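Local coordinates for Ketoacyl_synth_N domain-containing protein (Photorhabdus luminescens subsp. laumondii, PDB 6SMO) that probably works in ketoacyl-synthase chemistry, pairing with a ketosynthase-type chain to hold a long poly-oxo acyl chain in a shared pocket, at residues Gly11-Asp16 and Ser70-Val75; Gln108-Glu113 and Thr131-Ala136. All coordinates share one frame; numbering follows the deposited sequence.

Contact 1: Gly11-Asp16 and Ser70-Val75; sequences GAIHPD and SVYGIV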
ATOM      1  N   GLY C  11      12.460  -4.246 -18.146  1.00 40.36           N
ATOM      2  CA  GLY C  11      11.638  -5.407 -18.530  1.00 40.84           C
ATOM      3  C   GLY C  11      10.165  -5.041 -18.546  1.00 41.06           C
ATOM      4  O   GLY C  11       9.738  -4.284 -17.651  1.00 40.66           O
ATOM      5  N   ALA C  12       9.432  -5.473 -19.573  1.00 41.87           N
ATOM      6  CA  ALA C  12       7.983  -5.210 -19.713  1.00 42.29           C
ATOM      7  C   ALA C  12       7.331  -6.345 -20.498  1.00 43.08           C
ATOM      8  O   ALA C  12       8.030  -6.987 -21.243  1.00 43.57           O
ATOM      9  CB  ALA C  12       7.798  -3.928 -20.458  1.00 42.00           C
ATOM     10  N   ILE C  13       6.036  -6.578 -20.307  1.00 44.18           N
ATOM     11  CA  ILE C  13       5.272  -7.581 -21.107  1.00 45.14           C
ATOM     12  C   ILE C  13       3.985  -6.894 -21.557  1.00 45.18           C
ATOM     13  O   ILE C  13       3.445  -6.139 -20.795  1.00 44.55           O
ATOM     14  CB  ILE C  13       5.013  -8.884 -20.335  1.00 45.80           C
ATOM     15  CG1 ILE C  13       4.229  -8.652 -19.046  1.00 46.02           C
ATOM     16  CG2 ILE C  13       6.305  -9.612 -20.056  1.00 46.08           C
ATOM     17  CD1 ILE C  13       3.745  -9.920 -18.417  1.00 46.38           C
ATOM     18  N   HIS C  14       3.520  -7.151 -22.770  1.00 45.72           N
ATOM     19  CA  HIS C  14       2.327  -6.429 -23.272  1.00 46.29           C
ATOM     20  C   HIS C  14       1.653  -7.260 -24.363  1.00 47.51           C
ATOM     21  O   HIS C  14       2.280  -8.176 -24.844  1.00 48.54           O
ATOM     22  CB  HIS C  14       2.816  -5.076 -23.782  1.00 46.12           C
ATOM     23  CG  HIS C  14       1.771  -4.096 -24.174  1.00 46.54           C
ATOM     24  ND1 HIS C  14       1.559  -3.741 -25.468  1.00 46.73           N
ATOM     25  CD2 HIS C  14       0.914  -3.365 -23.455  1.00 46.94           C
ATOM     26  CE1 HIS C  14       0.602  -2.860 -25.535  1.00 46.88           C
ATOM     27  NE2 HIS C  14       0.203  -2.611 -24.325  1.00 46.95           N
ATOM     28  N   PRO C  15       0.400  -6.979 -24.762  1.00 48.24           N
ATOM     29  CA  PRO C  15      -0.250  -7.690 -25.845  1.00 49.38           C
ATOM     30  C   PRO C  15       0.584  -7.593 -27.126  1.00 50.31           C
ATOM     31  O   PRO C  15       0.529  -8.472 -27.909  1.00 50.62           O
ATOM     32  CB  PRO C  15      -1.506  -6.848 -26.031  1.00 49.32           C
ATOM     33  CG  PRO C  15      -1.859  -6.453 -24.652  1.00 48.70           C
ATOM     34  CD  PRO C  15      -0.518  -6.083 -24.079  1.00 48.00           C
ATOM     35  N   ASP C  16       1.223  -6.456 -27.346  1.00 50.88           N
ATOM     36  CA  ASP C  16       2.152  -6.254 -28.482  1.00 52.46           C
ATOM     37  C   ASP C  16       3.454  -7.043 -28.284  1.00 53.32           C
ATOM     38  O   ASP C  16       4.117  -7.280 -29.268  1.00 55.90           O
ATOM     39  CB  ASP C  16       2.303  -4.773 -28.818  1.00 52.77           C
ATOM     40  CG  ASP C  16       1.091  -4.154 -29.492  1.00 52.94           C
ATOM     41  OD1 ASP C  16       0.148  -4.871 -29.780  1.00 52.34           O
ATOM     42  OD2 ASP C  16       1.115  -2.952 -29.726  1.00 54.00           O
ATOM     43  N   SER C  70       0.328  -9.771  -9.867  1.00 41.13           N
ATOM     44  CA  SER C  70       1.587 -10.138  -9.165  1.00 41.16           C
ATOM     45  C   SER C  70       2.449 -11.028 -10.070  1.00 41.18           C
ATOM     46  O   SER C  70       3.686 -10.882 -10.028  1.00 40.46           O
ATOM     47  CB  SER C  70       1.310 -10.798  -7.836  1.00 41.30           C
ATOM     48  OG  SER C  70       0.811  -9.855  -6.898  1.00 41.52           O
ATOM     49  N   VAL C  71       1.817 -11.911 -10.854  1.00 41.07           N
ATOM     50  CA  VAL C  71       2.495 -12.809 -11.838  1.00 41.30           C
ATOM     51  C   VAL C  71       3.181 -11.941 -12.902  1.00 41.12           C
ATOM     52  O   VAL C  71       4.373 -12.179 -13.173  1.00 41.48           O
ATOM     53  CB  VAL C  71       1.511 -13.817 -12.468  1.00 41.63           C
ATOM     54  CG1 VAL C  71       2.119 -14.558 -13.651  1.00 42.04           C
ATOM     55  CG2 VAL C  71       0.986 -14.807 -11.438  1.00 41.75           C
ATOM     56  N   TYR C  72       2.456 -10.969 -13.470  1.00 40.68           N
ATOM     57  CA  TYR C  72       2.954 -10.024 -14.507  1.00 40.60           C
ATOM     58  C   TYR C  72       4.121  -9.201 -13.947  1.00 40.45           C
ATOM     59  O   TYR C  72       5.064  -8.900 -14.704  1.00 40.06           O
ATOM     60  CB  TYR C  72       1.844  -9.085 -14.989  1.00 40.28           C
ATOM     61  CG  TYR C  72       0.655  -9.737 -15.653  1.00 40.37           C
ATOM     62  CD1 TYR C  72       0.776 -10.908 -16.385  1.00 40.66           C
ATOM     63  CD2 TYR C  72      -0.601  -9.155 -15.573  1.00 40.20           C
ATOM     64  CE1 TYR C  72      -0.321 -11.496 -16.997  1.00 41.05           C
ATOM     65  CE2 TYR C  72      -1.706  -9.726 -16.184  1.00 40.46           C
ATOM     66  CZ  TYR C  72      -1.566 -10.901 -16.899  1.00 41.05           C
ATOM     67  OH  TYR C  72      -2.651 -11.469 -17.502  1.00 41.67           O
ATOM     68  N   GLY C  73       4.049  -8.838 -12.662  1.00 40.44           N
ATOM     69  CA  GLY C  73       5.068  -8.026 -11.968  1.00 40.36           C
ATOM     70  C   GLY C  73       6.392  -8.759 -11.837  1.00 40.69           C
ATOM     71  O   GLY C  73       7.435  -8.139 -12.120  1.00 40.48           O
ATOM     72  N   ILE C  74       6.353 -10.033 -11.433  1.00 41.47           N
ATOM     73  CA  ILE C  74       7.557 -10.868 -11.128  1.00 41.66           C
ATOM     74  C   ILE C  74       8.317 -11.168 -12.428  1.00 41.78           C
ATOM     75  O   ILE C  74       9.562 -11.085 -12.403  1.00 41.85           O
ATOM     76  CB  ILE C  74       7.159 -12.151 -10.364  1.00 41.68           C
ATOM     77  CG1 ILE C  74       6.582 -11.825  -8.983  1.00 41.36           C
ATOM     78  CG2 ILE C  74       8.334 -13.114 -10.257  1.00 41.99           C
ATOM     79  CD1 ILE C  74       5.726 -12.923  -8.394  1.00 41.60           C
ATOM     80  N   VAL C  75       7.608 -11.499 -13.515  1.00 42.11           N
ATOM     81  CA  VAL C  75       8.221 -11.829 -14.840  1.00 42.81           C
ATOM     82  C   VAL C  75       8.878 -10.567 -15.418  1.00 42.90           C
ATOM     83  O   VAL C  75       9.934 -10.704 -16.065  1.00 43.51           O
ATOM     84  CB  VAL C  75       7.210 -12.447 -15.829  1.00 43.22           C
ATOM     85  CG1 VAL C  75       6.650 -13.765 -15.314  1.00 43.22           C
ATOM     86  CG2 VAL C  75       6.079 -11.497 -16.194  1.00 43.22           C
TER

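Contact 2: Gln108-Glu113 and Thr131-Ala136; sequences QHIEDE and TAWFPA. With LKZ (3,5,7,9,11-pentakis(oxidanylidene)dodecanal), chain H.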
ATOM      1  N   GLN C 108      -9.225 -11.155  -9.974  1.00 41.39           N
ATOM      2  CA  GLN C 108      -9.278 -12.462 -10.688  1.00 42.91           C
ATOM      3  C   GLN C 108      -9.189 -13.619  -9.683  1.00 43.27           C
ATOM      4  O   GLN C 108      -9.859 -14.645  -9.916  1.00 44.64           O
ATOM      5  CB  GLN C 108      -8.155 -12.556 -11.726  1.00 43.64           C
ATOM      6  CG  GLN C 108      -8.114 -13.881 -12.480  1.00 44.48           C
ATOM      7  CD  GLN C 108      -9.411 -14.188 -13.188  1.00 45.02           C
ATOM      8  OE1 GLN C 108      -9.866 -13.436 -14.046  1.00 45.85           O
ATOM      9  NE2 GLN C 108     -10.018 -15.309 -12.832  1.00 45.27           N
ATOM     10  N   HIS C 109      -8.402 -13.459  -8.612  1.00 43.07           N
ATOM     11  CA  HIS C 109      -8.078 -14.528  -7.628  1.00 42.94           C
ATOM     12  C   HIS C 109      -9.188 -14.676  -6.576  1.00 43.72           C
ATOM     13  O   HIS C 109      -9.260 -15.766  -5.974  1.00 45.05           O
ATOM     14  CB  HIS C 109      -6.720 -14.257  -6.962  1.00 42.26           C
ATOM     15  CG  HIS C 109      -6.053 -15.483  -6.434  1.00 41.10           C
ATOM     16  ND1 HIS C 109      -6.249 -15.936  -5.143  1.00 40.61           N
ATOM     17  CD2 HIS C 109      -5.194 -16.349  -7.013  1.00 40.27           C
ATOM     18  CE1 HIS C 109      -5.540 -17.031  -4.952  1.00 40.01           C
ATOM     19  NE2 HIS C 109      -4.884 -17.304  -6.085  1.00 39.83           N
ATOM     20  N   ILE C 110     -10.009 -13.640  -6.352  1.00 43.76           N
ATOM     21  CA  ILE C 110     -10.939 -13.562  -5.182  1.00 44.06           C
ATOM     22  C   ILE C 110     -12.407 -13.422  -5.617  1.00 44.81           C
ATOM     23  O   ILE C 110     -13.273 -13.621  -4.746  1.00 44.84           O
ATOM     24  CB  ILE C 110     -10.520 -12.419  -4.231  1.00 42.84           C
ATOM     25  CG1 ILE C 110     -10.848 -11.034  -4.797  1.00 41.99           C
ATOM     26  CG2 ILE C 110      -9.049 -12.544  -3.860  1.00 42.90           C
ATOM     27  CD1 ILE C 110     -10.888  -9.941  -3.753  1.00 41.49           C
ATOM     28  N   GLU C 111     -12.691 -13.089  -6.883  1.00 46.04           N
ATOM     29  CA  GLU C 111     -14.063 -12.764  -7.371  1.00 47.23           C
ATOM     30  C   GLU C 111     -15.060 -13.840  -6.920  1.00 47.88           C
ATOM     31  O   GLU C 111     -16.032 -13.480  -6.225  1.00 48.62           O
ATOM     32  CB  GLU C 111     -14.104 -12.626  -8.895  1.00 47.94           C
ATOM     33  CG  GLU C 111     -14.204 -11.188  -9.371  1.00 48.21           C
ATOM     34  CD  GLU C 111     -14.718 -11.031 -10.792  1.00 49.00           C
ATOM     35  OE1 GLU C 111     -14.053 -10.334 -11.585  1.00 49.60           O
ATOM     36  OE2 GLU C 111     -15.787 -11.597 -11.098  1.00 48.84           O
ATOM     37  N   ASP C 112     -14.822 -15.098  -7.305  1.00 48.90           N
ATOM     38  CA  ASP C 112     -15.720 -16.256  -7.033  1.00 49.25           C
ATOM     39  C   ASP C 112     -15.887 -16.434  -5.517  1.00 48.09           C
ATOM     40  O   ASP C 112     -16.989 -16.831  -5.088  1.00 47.73           O
ATOM     41  CB  ASP C 112     -15.192 -17.536  -7.688  1.00 50.59           C
ATOM     42  CG  ASP C 112     -15.202 -17.510  -9.207  1.00 51.41           C
ATOM     43  OD1 ASP C 112     -15.622 -16.482  -9.777  1.00 51.70           O
ATOM     44  OD2 ASP C 112     -14.786 -18.520  -9.811  1.00 52.47           O
ATOM     45  N   GLU C 113     -14.835 -16.142  -4.746  1.00 47.06           N
ATOM     46  CA  GLU C 113     -14.803 -16.301  -3.267  1.00 46.85           C
ATOM     47  C   GLU C 113     -15.662 -15.216  -2.599  1.00 46.78           C
ATOM     48  O   GLU C 113     -16.302 -15.535  -1.577  1.00 46.58           O
ATOM     49  CB  GLU C 113     -13.356 -16.288  -2.770  1.00 46.30           C
ATOM     50  CG  GLU C 113     -12.603 -17.569  -3.087  1.00 46.13           C
ATOM     51  CD  GLU C 113     -11.169 -17.608  -2.587  1.00 45.41           C
ATOM     52  OE1 GLU C 113     -10.862 -18.475  -1.743  1.00 44.18           O
ATOM     53  OE2 GLU C 113     -10.360 -16.778  -3.047  1.00 44.43           O
ATOM     54  N   THR C 131      -4.147 -11.798   1.050  1.00 36.52           N
ATOM     55  CA  THR C 131      -2.865 -11.355   0.463  1.00 36.37           C
ATOM     56  C   THR C 131      -2.930 -11.228  -1.053  1.00 36.21           C
ATOM     57  O   THR C 131      -2.146 -10.490  -1.581  1.00 36.80           O
ATOM     58  CB  THR C 131      -1.737 -12.296   0.880  1.00 36.86           C
ATOM     59  OG1 THR C 131      -2.256 -13.611   0.732  1.00 37.37           O
ATOM     60  CG2 THR C 131      -1.330 -12.094   2.318  1.00 36.97           C
ATOM     61  N   ALA C 132      -3.806 -11.960  -1.720  1.00 35.80           N
ATOM     62  CA  ALA C 132      -3.853 -11.926  -3.194  1.00 36.03           C
ATOM     63  C   ALA C 132      -4.387 -10.620  -3.787  1.00 35.87           C
ATOM     64  O   ALA C 132      -3.883 -10.199  -4.806  1.00 36.28           O
ATOM     65  CB  ALA C 132      -4.619 -13.120  -3.689  1.00 36.16           C
ATOM     66  N   TRP C 133      -5.459 -10.082  -3.230  1.00 35.99           N
ATOM     67  CA  TRP C 133      -6.124  -8.891  -3.807  1.00 36.15           C
ATOM     68  C   TRP C 133      -5.383  -7.564  -3.637  1.00 35.22           C
ATOM     69  O   TRP C 133      -5.275  -6.849  -4.611  1.00 35.11           O
ATOM     70  CB  TRP C 133      -7.577  -8.811  -3.340  1.00 36.75           C
ATOM     71  CG  TRP C 133      -8.228  -7.513  -3.696  1.00 37.49           C
ATOM     72  CD1 TRP C 133      -8.886  -7.213  -4.846  1.00 37.97           C
ATOM     73  CD2 TRP C 133      -8.265  -6.323  -2.896  1.00 37.82           C
ATOM     74  NE1 TRP C 133      -9.318  -5.925  -4.823  1.00 38.17           N
ATOM     75  CE2 TRP C 133      -8.961  -5.355  -3.635  1.00 38.29           C
ATOM     76  CE3 TRP C 133      -7.788  -5.982  -1.634  1.00 38.08           C
ATOM     77  CZ2 TRP C 133      -9.184  -4.069  -3.154  1.00 38.48           C
ATOM     78  CZ3 TRP C 133      -8.002  -4.710  -1.165  1.00 38.32           C
ATOM     79  CH2 TRP C 133      -8.694  -3.770  -1.910  1.00 38.22           C
ATOM     80  N   PHE C 134      -4.820  -7.292  -2.469  1.00 34.73           N
ATOM     81  CA  PHE C 134      -4.289  -5.927  -2.228  1.00 34.64           C
ATOM     82  C   PHE C 134      -3.148  -5.557  -3.169  1.00 34.78           C
ATOM     83  O   PHE C 134      -2.338  -6.386  -3.500  1.00 35.89           O
ATOM     84  CB  PHE C 134      -4.101  -5.632  -0.738  1.00 34.26           C
ATOM     85  CG  PHE C 134      -2.874  -6.206  -0.090  1.00 34.12           C
ATOM     86  CD1 PHE C 134      -2.565  -7.542  -0.210  1.00 34.21           C
ATOM     87  CD2 PHE C 134      -2.045  -5.411   0.672  1.00 33.97           C
ATOM     88  CE1 PHE C 134      -1.444  -8.060   0.403  1.00 34.35           C
ATOM     89  CE2 PHE C 134      -0.922  -5.933   1.278  1.00 33.90           C
ATOM     90  CZ  PHE C 134      -0.621  -7.256   1.137  1.00 34.26           C
ATOM     91  N   PRO C 135      -3.033  -4.272  -3.551  1.00 34.27           N
ATOM     92  CA  PRO C 135      -2.006  -3.802  -4.460  1.00 34.20           C
ATOM     93  C   PRO C 135      -0.567  -3.994  -3.962  1.00 34.32           C
ATOM     94  O   PRO C 135       0.284  -4.242  -4.759  1.00 35.03           O
ATOM     95  CB  PRO C 135      -2.312  -2.312  -4.561  1.00 33.93           C
ATOM     96  CG  PRO C 135      -3.750  -2.198  -4.234  1.00 33.72           C
ATOM     97  CD  PRO C 135      -3.923  -3.207  -3.139  1.00 33.84           C
ATOM     98  N   ALA C 136      -0.351  -4.016  -2.646  1.00 34.10           N
ATOM     99  CA  ALA C 136       0.984  -4.148  -2.020  1.00 33.89           C
ATOM    100  C   ALA C 136       1.469  -5.596  -1.945  1.00 33.93           C
ATOM    101  O   ALA C 136       2.443  -5.822  -1.266  1.00 33.88           O
ATOM    102  CB  ALA C 136       0.983  -3.510  -0.666  1.00 33.99           C
TER
HETATM  103  C4  LKZ H 501      -8.590  -8.094   2.556  1.00 56.67           C
HETATM  104  C5  LKZ H 501      -7.391  -7.453   1.906  1.00 55.90           C
HETATM  105  C6  LKZ H 501      -6.940  -6.094   2.451  1.00 54.13           C
HETATM  106  C7  LKZ H 501      -5.618  -6.271   3.166  1.00 53.98           C
HETATM  107  C8  LKZ H 501      -4.890  -5.047   3.735  1.00 53.57           C
HETATM  108  C10 LKZ H 501      -2.227  -5.878   8.157  1.00 50.39           C
HETATM  109  C22 LKZ H 501      -9.797  -7.812   1.683  1.00 57.45           C
HETATM  110  C11 LKZ H 501      -3.087  -4.787   8.742  1.00 49.00           C
HETATM  111  O19 LKZ H 501      -3.914  -5.002   9.610  1.00 50.76           O
HETATM  112  C3  LKZ H 501      -2.337  -5.655   6.660  1.00 51.25           C
HETATM  113  O23 LKZ H 501      -1.334  -5.535   5.979  1.00 51.50           O
HETATM  114  C2  LKZ H 501      -3.743  -5.453   6.080  1.00 52.69           C
HETATM  115  C9  LKZ H 501      -3.710  -5.573   4.556  1.00 53.28           C
HETATM  116  O20 LKZ H 501      -2.803  -6.156   3.993  1.00 54.56           O
HETATM  117  O21 LKZ H 501      -5.171  -7.385   3.329  1.00 53.48           O
HETATM  118  O22 LKZ H 501      -6.837  -8.002   0.967  1.00 56.92           O
HETATM  119  O24 LKZ H 501     -10.201  -8.609   0.849  1.00 58.84           O
HETATM  120  C23 LKZ H 501     -10.479  -6.477   1.912  1.00 57.56           C

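Contact 1: Gly11-Asp16 and Ser70-Val75
Ile13, at the end of strand 5-13, reaches across to Tyr72 and Val75 on helix 68-84. Strand and helix belong to neighbouring layers of the thiolase-type fold expected of a ketoacyl synthase relative, a helix laid against the central sheet. The contact is small, with 122 Å² buried over both sides, and wholly apolar: no hydrogen bond crosses it. The backbones come nearest at Ile13 and Tyr72, whose CA atoms are 7.4 Å apart, and a side chain with real length is needed to span that gap. Isoleucine suits the place, its branched CB being at ease in an extended strand while its longer arm supplies the reach. With CG1 between the backbone N and the carbonyl carbon (chi1 59°) and CD1 carried onward in an extended arm (chi2 169°), the methyl tip arrives between two residues one helical turn apart. Both helix side chains cross the isoleucine at about a right angle. Of residues 11-16, Ile13 alone touches the 70-75 segment. Ala12 points the other way, onto Ile23 of helix 20-31, so this end of the strand has a helix on each side. Strand 218-229 borders it, with backbone bonds from Gly11 to Phe224 and from Ile13 to Ala222. Tyr72 also leans on Ala222, and its OH makes a weak hydrogen bond to Glu220, which gives the polar end of a buried ring a partner and leaves its base to the hydrocarbon. That base meets Ile13 obliquely, with CD1 of Ile13 lying 3.7 Å from CD1 of Tyr72 and 4.0 Å from its CB. Val75 contributes one branch: its CG2 methyl stands 3.6 Å from CD1 of Ile13.

Contact 2: Gln108-Glu113 and Thr131-Ala136
Ile110 and Trp133 approach at a slant, the CD1 methyl of the isoleucine resting 3.5 Å from CB of Trp133 and 3.6 Å from CD1 of its indole. It thus touches the root of the tryptophan side chain, in a position that is neither squarely over the ring nor in its plane. Trp133 has CG anti to its backbone N (chi1 170°), a torsion that sends the indole on past Ile110, its benzo end leading away from the 108-113 segment. Beside this pair the imidazole of His109 slants against the methyl of Ala132, with ND1 3.6 Å from CB; the small methyl of alanine suits a spot where the imidazole lies this close to CB. The other ring nitrogen, NE2, is hydrogen-bonded to Arg64 O, which helps to set the ring's rotation. In this thiolase-type fold residues 131-136 supply part of the pocket wall through Trp133 and Phe134, at the interface with the PKS_KS domain-containing chain, whose Met137 also packs on Trp133; 108-113 packs behind. A T-shaped stack with Trp107 further steadies the indole. Large flat apolar groups suit a wall that must lie along an extended acyl chain. The indole presents its edge to the ligand, CE3 lying 3.4 Å from LKZ O22, whereas Phe134 offers a ring face, with LKZ O20 perched toward the rim, 3.3 Å from CE2.

Contact 1 closes before contact 2 opens, so the two follow in series along the chain, both within the N-terminal ketoacyl synthase domain. Their centres lie about 18 Å apart, and although their nearest atoms come within about 5 Å they do not touch. Contact 1 sits in the core, where strand 5-13 meets helix 68-84; contact 2 lies farther out, beside the ligand and the partner chain. Two links join them: helix 137-146, which follows directly on the 131-136 segment, packs against Ser70 and Ile74, and the backbone N of His109 is hydrogen-bonded to Asp67, just ahead of helix 68-84. The pocket wall is thereby tied to the layered core.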